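Local coordinates for protein type IV pilus biogenesis factor PilY1 (PDB 3HX6) that primes type IV pilus assembly, supports twitching motility and adhesion to host cells, and binds calcium in its C-terminal domain, which contains a beta-propeller, at residues T199-H204 with P254-N259; L239-R244 with F306-G311; D266-G271 with W278-I283; Q274-R279 with G312-S317. The protein carries 3 engineered substitutions. All blocks are in the same frame, centred on the assembly; numbering follows the deposited sequence.

Interaction 1. Residues T199-H204 with P254-N259. With CA (calcium ion), chain C.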
# COMPACT_ATOMS: atom_id res chain seq x y z
N THR A 199 -22.42 5.79 -10.10
CA THR A 199 -21.20 5.12 -10.50
C THR A 199 -20.82 5.79 -11.82
O THR A 199 -21.69 6.13 -12.62
CB THR A 199 -21.40 3.60 -10.76
OG1 THR A 199 -21.50 2.91 -9.50
CG2 THR A 199 -20.23 3.02 -11.55
N VAL A 200 -19.53 6.01 -12.01
CA VAL A 200 -19.04 6.62 -13.23
C VAL A 200 -18.35 5.50 -13.97
O VAL A 200 -17.41 4.89 -13.45
CB VAL A 200 -18.04 7.74 -12.93
CG1 VAL A 200 -17.47 8.28 -14.24
CG2 VAL A 200 -18.73 8.85 -12.15
N ALA A 201 -18.81 5.20 -15.18
CA ALA A 201 -18.20 4.09 -15.90
C ALA A 201 -18.29 4.20 -17.41
O ALA A 201 -19.04 5.00 -17.95
CB ALA A 201 -18.84 2.78 -15.44
N ARG A 202 -17.50 3.36 -18.06
CA ARG A 202 -17.47 3.30 -19.51
C ARG A 202 -18.53 2.29 -19.92
O ARG A 202 -18.57 1.18 -19.38
CB ARG A 202 -16.10 2.85 -19.99
CG ARG A 202 -16.00 2.67 -21.50
CD ARG A 202 -16.25 3.96 -22.23
NE ARG A 202 -15.46 4.04 -23.45
CZ ARG A 202 -15.60 3.22 -24.50
NH1 ARG A 202 -16.52 2.27 -24.48
NH2 ARG A 202 -14.81 3.36 -25.55
N LEU A 203 -19.38 2.66 -20.87
CA LEU A 203 -20.42 1.76 -21.32
C LEU A 203 -20.23 1.34 -22.77
O LEU A 203 -19.41 1.90 -23.50
CB LEU A 203 -21.81 2.41 -21.14
CG LEU A 203 -22.13 2.94 -19.74
CD1 LEU A 203 -23.56 3.49 -19.71
CD2 LEU A 203 -21.97 1.84 -18.73
N HIS A 204 -21.01 0.34 -23.17
CA HIS A 204 -20.93 -0.19 -24.52
C HIS A 204 -21.43 0.76 -25.60
O HIS A 204 -21.43 0.40 -26.78
CB HIS A 204 -21.67 -1.53 -24.59
CG HIS A 204 -20.87 -2.68 -24.04
ND1 HIS A 204 -19.81 -3.23 -24.72
CD2 HIS A 204 -20.96 -3.35 -22.87
CE1 HIS A 204 -19.27 -4.19 -23.99
NE2 HIS A 204 -19.96 -4.29 -22.86
N PRO A 254 -26.64 1.97 -7.85
CA PRO A 254 -26.37 0.77 -8.65
C PRO A 254 -24.95 0.26 -8.49
O PRO A 254 -24.06 1.00 -8.04
CB PRO A 254 -26.61 1.25 -10.08
CG PRO A 254 -26.07 2.66 -10.02
CD PRO A 254 -26.61 3.18 -8.69
N ARG A 255 -24.75 -1.01 -8.83
CA ARG A 255 -23.43 -1.61 -8.81
C ARG A 255 -23.23 -2.11 -10.24
O ARG A 255 -24.00 -2.93 -10.74
CB ARG A 255 -23.36 -2.80 -7.85
CG ARG A 255 -22.03 -3.57 -7.90
CD ARG A 255 -20.85 -2.73 -7.41
NE ARG A 255 -21.07 -2.27 -6.04
CZ ARG A 255 -20.24 -1.50 -5.35
NH1 ARG A 255 -19.10 -1.08 -5.90
NH2 ARG A 255 -20.55 -1.12 -4.12
N LEU A 256 -22.21 -1.60 -10.91
CA LEU A 256 -21.96 -2.03 -12.28
C LEU A 256 -21.10 -3.28 -12.29
O LEU A 256 -20.25 -3.47 -11.42
CB LEU A 256 -21.28 -0.91 -13.06
CG LEU A 256 -22.27 -0.01 -13.83
CD1 LEU A 256 -23.38 0.47 -12.91
CD2 LEU A 256 -21.51 1.15 -14.43
N ALA A 257 -21.34 -4.15 -13.26
CA ALA A 257 -20.59 -5.39 -13.39
C ALA A 257 -19.88 -5.43 -14.73
O ALA A 257 -20.47 -5.10 -15.76
CB ALA A 257 -21.52 -6.60 -13.26
N ASP A 258 -18.62 -5.85 -14.70
CA ASP A 258 -17.78 -5.98 -15.88
C ASP A 258 -17.30 -7.42 -15.85
O ASP A 258 -16.33 -7.75 -15.18
CB ASP A 258 -16.59 -5.01 -15.77
CG ASP A 258 -15.52 -5.27 -16.81
OD1 ASP A 258 -15.80 -5.99 -17.79
OD2 ASP A 258 -14.41 -4.73 -16.66
N ASN A 259 -17.99 -8.29 -16.59
CA ASN A 259 -17.67 -9.71 -16.56
C ASN A 259 -16.61 -10.27 -17.50
O ASN A 259 -16.51 -11.48 -17.66
CB ASN A 259 -18.96 -10.51 -16.67
CG ASN A 259 -19.89 -10.26 -15.49
OD1 ASN A 259 -19.48 -9.65 -14.50
ND2 ASN A 259 -21.13 -10.71 -15.59
CA CA C . -17.07 -5.72 -20.02
O HOH W 1 -20.42 0.41 -9.52
O HOH W 2 -23.07 3.37 -7.44
O HOH W 3 -17.12 -5.38 -22.40
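Thr199 has its methyl CG2 anti to the backbone N and its hydroxyl beside it (OG1 chi1 -76°), which sets an apolar and a polar branch against the strand of Leu256. The Leu256 chain is turned away from a staggered position (chi1 -93°) and presses CD2 against both the Thr199 methyl and Ala201 CB. Thr199 CG2 lies 3.7 Å from Leu256 CD2, the two side chains reaching out from facing strands and overlapping side-on. Ala201 CB is closer still, 3.3 Å from Leu256 CD2, inside normal carbon-carbon contact, a tightly packed spot. No direct hydrogen bond joins the segments, and water takes over the polar part. One water donates to Thr199 OG1 (2.7 Å) and accepts from Leu256 N (3.0 Å). A second accepts from Thr199 OG1 and donates to Pro254 O, both at 2.6 Å, so the hydroxyl serves as donor and acceptor. Strands 199-202 and 251-257 open two successive four-stranded antiparallel blades of the beta-propeller. Their short segments run nearly parallel, 22° apart, with axes 8.2 Å from each other: too far for backbone pairing, but right for side chains interleaved between blades. Just beyond strand 251-257 the chain enters the calcium loop, where Asp258 OD1 binds the ion at 2.6 Å. Asn260, Asp262, the Val264 carbonyl, bidentate Asp266 and a water complete the ligands; alternate residues bind, as in the first part of an EF-hand loop, but Asp266 closes it at the ninth position. Asp258 OD2 accepts from Gly263 N, while His204 NE2, from the neighbouring blade, bonds Asp266 OD1.

Interaction 2. Residues L239-R244 with F306-G311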
# COMPACT_ATOMS: atom_id res chain seq x y z
N LEU A 239 -33.88 3.68 -17.95
CA LEU A 239 -34.40 2.32 -17.94
C LEU A 239 -35.41 2.19 -16.81
O LEU A 239 -35.05 1.91 -15.66
CB LEU A 239 -33.25 1.33 -17.75
CG LEU A 239 -32.51 0.81 -18.99
CD1 LEU A 239 -32.60 1.79 -20.13
CD2 LEU A 239 -31.06 0.52 -18.61
N GLU A 240 -36.67 2.40 -17.15
CA GLU A 240 -37.73 2.32 -16.16
C GLU A 240 -38.00 0.88 -15.79
O GLU A 240 -37.90 -0.03 -16.61
CB GLU A 240 -39.03 2.96 -16.66
CG GLU A 240 -40.02 3.20 -15.52
CD GLU A 240 -41.39 3.65 -15.99
OE1 GLU A 240 -41.46 4.65 -16.74
OE2 GLU A 240 -42.39 3.02 -15.59
N VAL A 241 -38.34 0.70 -14.54
CA VAL A 241 -38.63 -0.59 -13.98
C VAL A 241 -40.09 -0.51 -13.53
O VAL A 241 -40.53 0.56 -13.11
CB VAL A 241 -37.64 -0.84 -12.83
CG1 VAL A 241 -38.36 -0.89 -11.51
CG2 VAL A 241 -36.81 -2.04 -13.13
N THR A 242 -40.84 -1.60 -13.63
CA THR A 242 -42.24 -1.57 -13.22
C THR A 242 -42.44 -1.79 -11.72
O THR A 242 -42.90 -0.89 -11.02
CB THR A 242 -43.08 -2.63 -13.98
OG1 THR A 242 -43.00 -2.39 -15.39
CG2 THR A 242 -44.54 -2.56 -13.55
N GLY A 243 -42.08 -2.97 -11.24
CA GLY A 243 -42.24 -3.27 -9.83
C GLY A 243 -43.72 -3.27 -9.47
O GLY A 243 -44.57 -3.54 -10.32
N ARG A 244 -44.02 -2.96 -8.22
CA ARG A 244 -45.40 -2.90 -7.75
C ARG A 244 -45.91 -1.48 -7.98
O ARG A 244 -45.31 -0.52 -7.51
CB ARG A 244 -45.46 -3.25 -6.26
CG ARG A 244 -44.94 -4.65 -5.94
CD ARG A 244 -44.12 -4.63 -4.66
NE ARG A 244 -44.86 -3.97 -3.59
CZ ARG A 244 -44.30 -3.42 -2.52
NH1 ARG A 244 -42.99 -3.43 -2.34
NH2 ARG A 244 -45.08 -2.85 -1.61
N PHE A 306 -29.98 -1.24 -24.44
CA PHE A 306 -29.93 -1.41 -22.98
C PHE A 306 -31.35 -1.74 -22.53
O PHE A 306 -32.31 -1.25 -23.12
CB PHE A 306 -29.44 -0.12 -22.30
CG PHE A 306 -28.00 0.21 -22.57
CD1 PHE A 306 -27.48 1.44 -22.21
CD2 PHE A 306 -27.15 -0.72 -23.19
CE1 PHE A 306 -26.15 1.76 -22.45
CE2 PHE A 306 -25.82 -0.41 -23.43
CZ PHE A 306 -25.31 0.84 -23.07
N ARG A 307 -31.49 -2.57 -21.50
CA ARG A 307 -32.82 -2.97 -21.05
C ARG A 307 -32.80 -3.55 -19.65
O ARG A 307 -31.75 -3.98 -19.16
CB ARG A 307 -33.35 -4.04 -22.01
CG ARG A 307 -32.42 -5.25 -22.05
CD ARG A 307 -32.74 -6.26 -23.14
NE ARG A 307 -31.66 -7.25 -23.25
CZ ARG A 307 -30.45 -6.99 -23.73
NH1 ARG A 307 -30.13 -5.77 -24.16
NH2 ARG A 307 -29.53 -7.94 -23.77
N VAL A 308 -33.96 -3.58 -19.01
CA VAL A 308 -34.05 -4.18 -17.69
C VAL A 308 -33.89 -5.66 -18.01
O VAL A 308 -34.46 -6.15 -18.98
CB VAL A 308 -35.44 -3.96 -17.04
CG1 VAL A 308 -35.43 -4.53 -15.64
CG2 VAL A 308 -35.79 -2.48 -17.03
N SER A 309 -33.10 -6.36 -17.20
CA SER A 309 -32.84 -7.77 -17.42
C SER A 309 -34.04 -8.66 -17.08
O SER A 309 -35.04 -8.19 -16.55
CB SER A 309 -31.65 -8.23 -16.57
OG SER A 309 -30.50 -7.41 -16.79
N PHE A 310 -33.92 -9.94 -17.42
CA PHE A 310 -34.95 -10.91 -17.08
C PHE A 310 -36.35 -10.52 -17.55
O PHE A 310 -37.34 -10.84 -16.89
CB PHE A 310 -34.95 -11.09 -15.56
CG PHE A 310 -33.57 -11.24 -14.97
CD1 PHE A 310 -33.24 -10.61 -13.78
CD2 PHE A 310 -32.60 -12.01 -15.61
CE1 PHE A 310 -31.96 -10.75 -13.24
CE2 PHE A 310 -31.32 -12.16 -15.08
CZ PHE A 310 -31.00 -11.53 -13.89
N GLY A 311 -36.43 -9.83 -18.68
CA GLY A 311 -37.72 -9.43 -19.22
C GLY A 311 -38.48 -8.43 -18.37
O GLY A 311 -39.68 -8.23 -18.57
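Val308 lays both its methyls against Glu240 and Val241 of strand 235-241. With CG1 anti to the backbone N (chi1 -176°), that branch meets Val241 CG2 at 3.8 Å. The other branch, Val308 CG2, rests on the backbone, 3.3 Å from Glu240 O. The valines meet crosswise, and Val241 CG2 is near both branches of Val308. Farther back along the strands Leu239 reaches across with CD2, which comes to 4.1 Å from Phe306 CB; the Phe306 ring itself leads away, onto Ile227 of strand 223-229. Leu239 and Val308 both also touch Phe280, and Val241 touches Trp278, so the aromatic residues of strand 276-281 extend the apolar patch. The contact is made mainly by carbon atoms and one carbonyl. Polar groups find partners elsewhere: the Phe306 carbonyl accepts from Arg237 NH1, whereas the guanidinium of Arg307 turns to the carbonyls of Ser305 and Ile283. Glu240, on the solvent side, makes a long, weak ion pair with Lys222. Strands 235-241 and 307-317 are the fourth strands of consecutive blades, and apolar packing without backbone pairing is how adjoining blades of a beta-propeller meet.

Interaction 3. Residues D266-G271 with W278-I283. With CA (calcium ion), chain C.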
# COMPACT_ATOMS: atom_id res chain seq x y z
N ASP A 266 -20.95 -4.16 -18.18
CA ASP A 266 -21.84 -5.05 -18.93
C ASP A 266 -23.24 -5.13 -18.36
O ASP A 266 -24.22 -5.23 -19.10
CB ASP A 266 -21.23 -6.44 -19.00
CG ASP A 266 -19.82 -6.41 -19.56
OD1 ASP A 266 -19.64 -5.90 -20.68
OD2 ASP A 266 -18.90 -6.91 -18.87
N TYR A 267 -23.34 -5.09 -17.03
CA TYR A 267 -24.63 -5.15 -16.33
C TYR A 267 -24.61 -4.13 -15.20
O TYR A 267 -23.56 -3.65 -14.79
CB TYR A 267 -24.86 -6.51 -15.67
CG TYR A 267 -24.87 -7.71 -16.59
CD1 TYR A 267 -25.94 -7.96 -17.44
CD2 TYR A 267 -23.82 -8.63 -16.56
CE1 TYR A 267 -25.97 -9.10 -18.24
CE2 TYR A 267 -23.84 -9.77 -17.35
CZ TYR A 267 -24.91 -10.00 -18.18
OH TYR A 267 -24.92 -11.13 -18.96
N ALA A 268 -25.79 -3.84 -14.68
CA ALA A 268 -25.93 -2.93 -13.55
C ALA A 268 -26.94 -3.61 -12.65
O ALA A 268 -27.91 -4.20 -13.12
CB ALA A 268 -26.45 -1.56 -14.01
N TYR A 269 -26.70 -3.55 -11.34
CA TYR A 269 -27.60 -4.13 -10.36
C TYR A 269 -27.97 -3.01 -9.40
O TYR A 269 -27.12 -2.23 -8.98
CB TYR A 269 -26.92 -5.25 -9.57
CG TYR A 269 -26.59 -6.48 -10.37
CD1 TYR A 269 -25.43 -6.55 -11.14
CD2 TYR A 269 -27.40 -7.61 -10.29
CE1 TYR A 269 -25.08 -7.73 -11.82
CE2 TYR A 269 -27.06 -8.79 -10.96
CZ TYR A 269 -25.90 -8.84 -11.72
OH TYR A 269 -25.54 -10.02 -12.35
N ALA A 270 -29.25 -2.92 -9.05
CA ALA A 270 -29.70 -1.87 -8.15
C ALA A 270 -31.00 -2.24 -7.45
O ALA A 270 -31.90 -2.80 -8.07
CB ALA A 270 -29.87 -0.55 -8.93
N GLY A 271 -31.09 -1.94 -6.16
CA GLY A 271 -32.31 -2.22 -5.44
C GLY A 271 -33.17 -0.98 -5.50
O GLY A 271 -32.72 0.06 -6.00
N TRP A 278 -33.00 -5.12 -8.93
CA TRP A 278 -33.05 -5.17 -10.38
C TRP A 278 -31.71 -5.35 -11.05
O TRP A 278 -30.68 -4.95 -10.52
CB TRP A 278 -33.65 -3.87 -10.94
CG TRP A 278 -34.99 -3.52 -10.39
CD1 TRP A 278 -35.26 -2.65 -9.37
CD2 TRP A 278 -36.25 -4.05 -10.82
NE1 TRP A 278 -36.62 -2.60 -9.14
CE2 TRP A 278 -37.25 -3.45 -10.01
CE3 TRP A 278 -36.63 -4.97 -11.80
CZ2 TRP A 278 -38.61 -3.74 -10.17
CZ3 TRP A 278 -37.99 -5.26 -11.96
CH2 TRP A 278 -38.97 -4.64 -11.14
N ARG A 279 -31.72 -5.98 -12.23
CA ARG A 279 -30.50 -6.09 -13.01
C ARG A 279 -30.87 -5.46 -14.34
O ARG A 279 -32.02 -5.55 -14.79
CB ARG A 279 -30.04 -7.53 -13.25
CG ARG A 279 -28.59 -7.55 -13.74
CD ARG A 279 -28.12 -8.92 -14.20
NE ARG A 279 -28.64 -9.27 -15.51
CZ ARG A 279 -28.39 -10.42 -16.12
NH1 ARG A 279 -27.63 -11.34 -15.53
NH2 ARG A 279 -28.89 -10.66 -17.33
N PHE A 280 -29.89 -4.82 -14.97
CA PHE A 280 -30.09 -4.16 -16.24
C PHE A 280 -29.00 -4.66 -17.17
O PHE A 280 -27.85 -4.79 -16.76
CB PHE A 280 -29.96 -2.64 -16.08
CG PHE A 280 -30.93 -2.05 -15.08
CD1 PHE A 280 -32.13 -1.49 -15.50
CD2 PHE A 280 -30.63 -2.06 -13.71
CE1 PHE A 280 -33.03 -0.94 -14.57
CE2 PHE A 280 -31.52 -1.51 -12.78
CZ PHE A 280 -32.72 -0.95 -13.21
N ASP A 281 -29.37 -4.98 -18.40
CA ASP A 281 -28.41 -5.44 -19.39
C ASP A 281 -27.89 -4.20 -20.08
O ASP A 281 -28.66 -3.45 -20.69
CB ASP A 281 -29.08 -6.33 -20.44
CG ASP A 281 -29.50 -7.70 -19.89
OD1 ASP A 281 -30.16 -8.45 -20.64
OD2 ASP A 281 -29.16 -8.01 -18.73
N LEU A 282 -26.58 -3.95 -19.97
CA LEU A 282 -25.99 -2.79 -20.60
C LEU A 282 -25.16 -3.25 -21.80
O LEU A 282 -24.05 -2.78 -22.02
CB LEU A 282 -25.13 -2.00 -19.61
CG LEU A 282 -25.85 -1.52 -18.33
CD1 LEU A 282 -24.91 -0.63 -17.50
CD2 LEU A 282 -27.13 -0.76 -18.70
N ILE A 283 -25.72 -4.20 -22.54
CA ILE A 283 -25.08 -4.75 -23.75
C ILE A 283 -26.15 -4.83 -24.84
O ILE A 283 -27.34 -4.75 -24.56
CB ILE A 283 -24.51 -6.17 -23.51
CG1 ILE A 283 -25.60 -7.08 -22.95
CG2 ILE A 283 -23.30 -6.10 -22.58
CD1 ILE A 283 -25.18 -8.53 -22.82
CA CA C . -17.07 -5.72 -20.02
O HOH W 4 -27.16 -12.35 -19.15
O HOH W 3 -17.12 -5.38 -22.40
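Tyr267 and Tyr269 flank the side chain of Arg279 on one face of an antiparallel hairpin. The guanidinium lies flat on the Tyr267 ring, planes 28° apart and Arg279 CZ 4.0 Å from the ring centroid, an off-centre cation-pi stack. Arg279 CG sits over the face of Tyr269, 3.6 Å from its centroid. Every guanidinium nitrogen has a partner: NH2 bonds the syn lone pair of Asp281 OD2 at 3.0 Å in a salt bridge, NE meets Ser309 OG, and NH1 reaches Asp373 OD2 and Gln375 O. Ser309 OG also approaches Asp281 OD2, and Asp373 OD2 bonds Tyr269 OH. A water accepts from Tyr267 OH and Arg279 NH2; Gly378 is the hydroxyl's stronger partner. In the backbone, Ala268 pairs with Phe280 and Ala270 with Trp278, each through two bonds, and Leu282 N donates to Asp266 O at 2.8 Å. On the other face Leu282 CD1 rests on Ala268 CB, 3.9 Å away. Asp266 binds calcium through both carboxylate oxygens, OD2 at 2.5 Å, and Asn259 N bonds OD2. The hairpin forms the middle of its propeller blade: strand 251-257 pairs with 267-272, where Asp266 and Tyr267 make a classic bulge opposite Ala257, and strand 307-317 pairs with 276-281.

Interaction 4. Residues Q274-R279 with G312-S317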
# COMPACT_ATOMS: atom_id res chain seq x y z
N GLN A 274 -38.90 -0.35 -3.05
CA GLN A 274 -39.86 -1.44 -2.90
C GLN A 274 -39.23 -2.76 -2.51
O GLN A 274 -39.94 -3.74 -2.28
CB GLN A 274 -40.65 -1.62 -4.20
CG GLN A 274 -41.84 -0.68 -4.31
CD GLN A 274 -42.55 -0.80 -5.63
OE1 GLN A 274 -42.40 -1.80 -6.34
NE2 GLN A 274 -43.33 0.21 -5.98
N GLY A 275 -37.91 -2.79 -2.44
CA GLY A 275 -37.22 -4.00 -2.07
C GLY A 275 -36.87 -4.89 -3.25
O GLY A 275 -36.41 -6.02 -3.06
N ASN A 276 -37.08 -4.41 -4.46
CA ASN A 276 -36.75 -5.20 -5.64
C ASN A 276 -35.28 -5.01 -5.98
O ASN A 276 -34.79 -3.89 -5.96
CB ASN A 276 -37.59 -4.77 -6.84
CG ASN A 276 -39.07 -4.87 -6.57
OD1 ASN A 276 -39.61 -5.97 -6.41
ND2 ASN A 276 -39.74 -3.72 -6.50
N LEU A 277 -34.59 -6.10 -6.29
CA LEU A 277 -33.18 -6.01 -6.68
C LEU A 277 -33.22 -6.20 -8.20
O LEU A 277 -33.45 -7.31 -8.70
CB LEU A 277 -32.35 -7.11 -6.01
CG LEU A 277 -30.81 -7.00 -6.05
CD1 LEU A 277 -30.31 -7.04 -7.49
CD2 LEU A 277 -30.37 -5.72 -5.36
N TRP A 278 -33.00 -5.12 -8.93
CA TRP A 278 -33.05 -5.17 -10.38
C TRP A 278 -31.71 -5.35 -11.05
O TRP A 278 -30.68 -4.95 -10.52
CB TRP A 278 -33.65 -3.87 -10.94
CG TRP A 278 -34.99 -3.52 -10.39
CD1 TRP A 278 -35.26 -2.65 -9.37
CD2 TRP A 278 -36.25 -4.05 -10.82
NE1 TRP A 278 -36.62 -2.60 -9.14
CE2 TRP A 278 -37.25 -3.45 -10.01
CE3 TRP A 278 -36.63 -4.97 -11.80
CZ2 TRP A 278 -38.61 -3.74 -10.17
CZ3 TRP A 278 -37.99 -5.26 -11.96
CH2 TRP A 278 -38.97 -4.64 -11.14
N ARG A 279 -31.72 -5.98 -12.23
CA ARG A 279 -30.50 -6.09 -13.01
C ARG A 279 -30.87 -5.46 -14.34
O ARG A 279 -32.02 -5.55 -14.79
CB ARG A 279 -30.04 -7.53 -13.25
CG ARG A 279 -28.59 -7.55 -13.74
CD ARG A 279 -28.12 -8.92 -14.20
NE ARG A 279 -28.64 -9.27 -15.51
CZ ARG A 279 -28.39 -10.42 -16.12
NH1 ARG A 279 -27.63 -11.34 -15.53
NH2 ARG A 279 -28.89 -10.66 -17.33
N GLY A 312 -37.81 -7.80 -17.41
CA GLY A 312 -38.51 -6.84 -16.57
C GLY A 312 -38.78 -7.40 -15.18
O GLY A 312 -39.37 -6.73 -14.34
N GLN A 313 -38.38 -8.65 -14.96
CA GLN A 313 -38.56 -9.28 -13.66
C GLN A 313 -37.33 -8.97 -12.82
O GLN A 313 -36.21 -8.99 -13.32
CB GLN A 313 -38.67 -10.80 -13.82
CG GLN A 313 -38.96 -11.55 -12.51
CD GLN A 313 -38.74 -13.04 -12.64
OE1 GLN A 313 -38.65 -13.58 -13.75
NE2 GLN A 313 -38.64 -13.73 -11.50
N PRO A 314 -37.53 -8.67 -11.52
CA PRO A 314 -36.37 -8.37 -10.68
C PRO A 314 -35.66 -9.67 -10.30
O PRO A 314 -36.28 -10.74 -10.28
CB PRO A 314 -36.99 -7.68 -9.47
CG PRO A 314 -38.33 -8.39 -9.35
CD PRO A 314 -38.79 -8.45 -10.80
N LEU A 315 -34.36 -9.59 -10.04
CA LEU A 315 -33.61 -10.78 -9.65
C LEU A 315 -34.21 -11.33 -8.36
O LEU A 315 -34.24 -12.55 -8.14
CB LEU A 315 -32.15 -10.42 -9.39
CG LEU A 315 -31.23 -11.57 -8.94
CD1 LEU A 315 -30.89 -12.45 -10.15
CD2 LEU A 315 -29.96 -10.99 -8.35
N TYR A 316 -34.70 -10.43 -7.52
CA TYR A 316 -35.24 -10.79 -6.23
C TYR A 316 -36.09 -9.64 -5.66
O TYR A 316 -35.93 -8.49 -6.05
CB TYR A 316 -34.07 -11.09 -5.28
CG TYR A 316 -34.43 -11.73 -3.97
CD1 TYR A 316 -34.59 -10.96 -2.81
CD2 TYR A 316 -34.64 -13.11 -3.88
CE1 TYR A 316 -34.95 -11.56 -1.59
CE2 TYR A 316 -35.00 -13.71 -2.68
CZ TYR A 316 -35.15 -12.94 -1.54
OH TYR A 316 -35.51 -13.56 -0.36
N SER A 317 -37.01 -9.98 -4.76
CA SER A 317 -37.85 -8.98 -4.10
C SER A 317 -37.75 -9.27 -2.60
O SER A 317 -38.24 -10.30 -2.12
CB SER A 317 -39.30 -9.08 -4.56
OG SER A 317 -39.42 -8.67 -5.91
O HOH W 5 -34.29 -7.08 -13.41
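Asn276 OD1 accepts a hydrogen bond from Ser317 OG at 2.8 Å, in the plane of the amide carbonyl. With chi2 -67° the amide is turned so that OD1 faces Ser317 and ND2 makes a weak bond to Gln274 OE1. Between the strands, Leu277 N points straight at Tyr316 O (2.8 Å, 174° at the hydrogen). The return bond, Leu315 N to Leu277 O, is as short at 2.8 Å but bent to 132°. Leu315 and Tyr316 thus both face Leu277, a classic beta bulge in strand 307-317. Past the bulge the direct pairing gives way to a water, which lies between Arg279 N, whose bond it accepts (3.0 Å), and Gln313 O at 2.7 Å. Pro314 is laid over the six-membered ring of Trp278, its CB 3.7 Å from the centroid in a CH-pi contact, while Gly312 O lies at the ring edge, 3.1 Å from CZ3. On the opposite face of the sheet Leu277 CD1 and Leu315 CD2 run alongside each other, against Val345 of the next sheet. With few direct backbone bonds here, the Asn276-Ser317 bond, the water and the Pro314-Trp278 contact make up for the pairing that the bulge interrupts.

In the fold
Interactions 3 and 4 lie within one blade, are both buried, and pair strand 276-281 with a neighbour through backbone bonds; interaction 3 adds an arginine network, interaction 4 a proline on a tryptophan. Interactions 1 and 2 instead join that blade to the preceding one, through first and fourth strands respectively. Both are partly buried, but interaction 1, about 12 Å from the centre of the chain, uses two waters to link its polar atoms, whereas interaction 2, at about 20 Å, is apolar. They touch where Leu203 packs on Phe306. Interactions 1 and 3 meet at the calcium, each supplying an aspartate ligand. Ser309 N, probably hydrogen-bonded to Arg279 O, joins interaction 2 to interaction 3, while interaction 4 lies away from the metal.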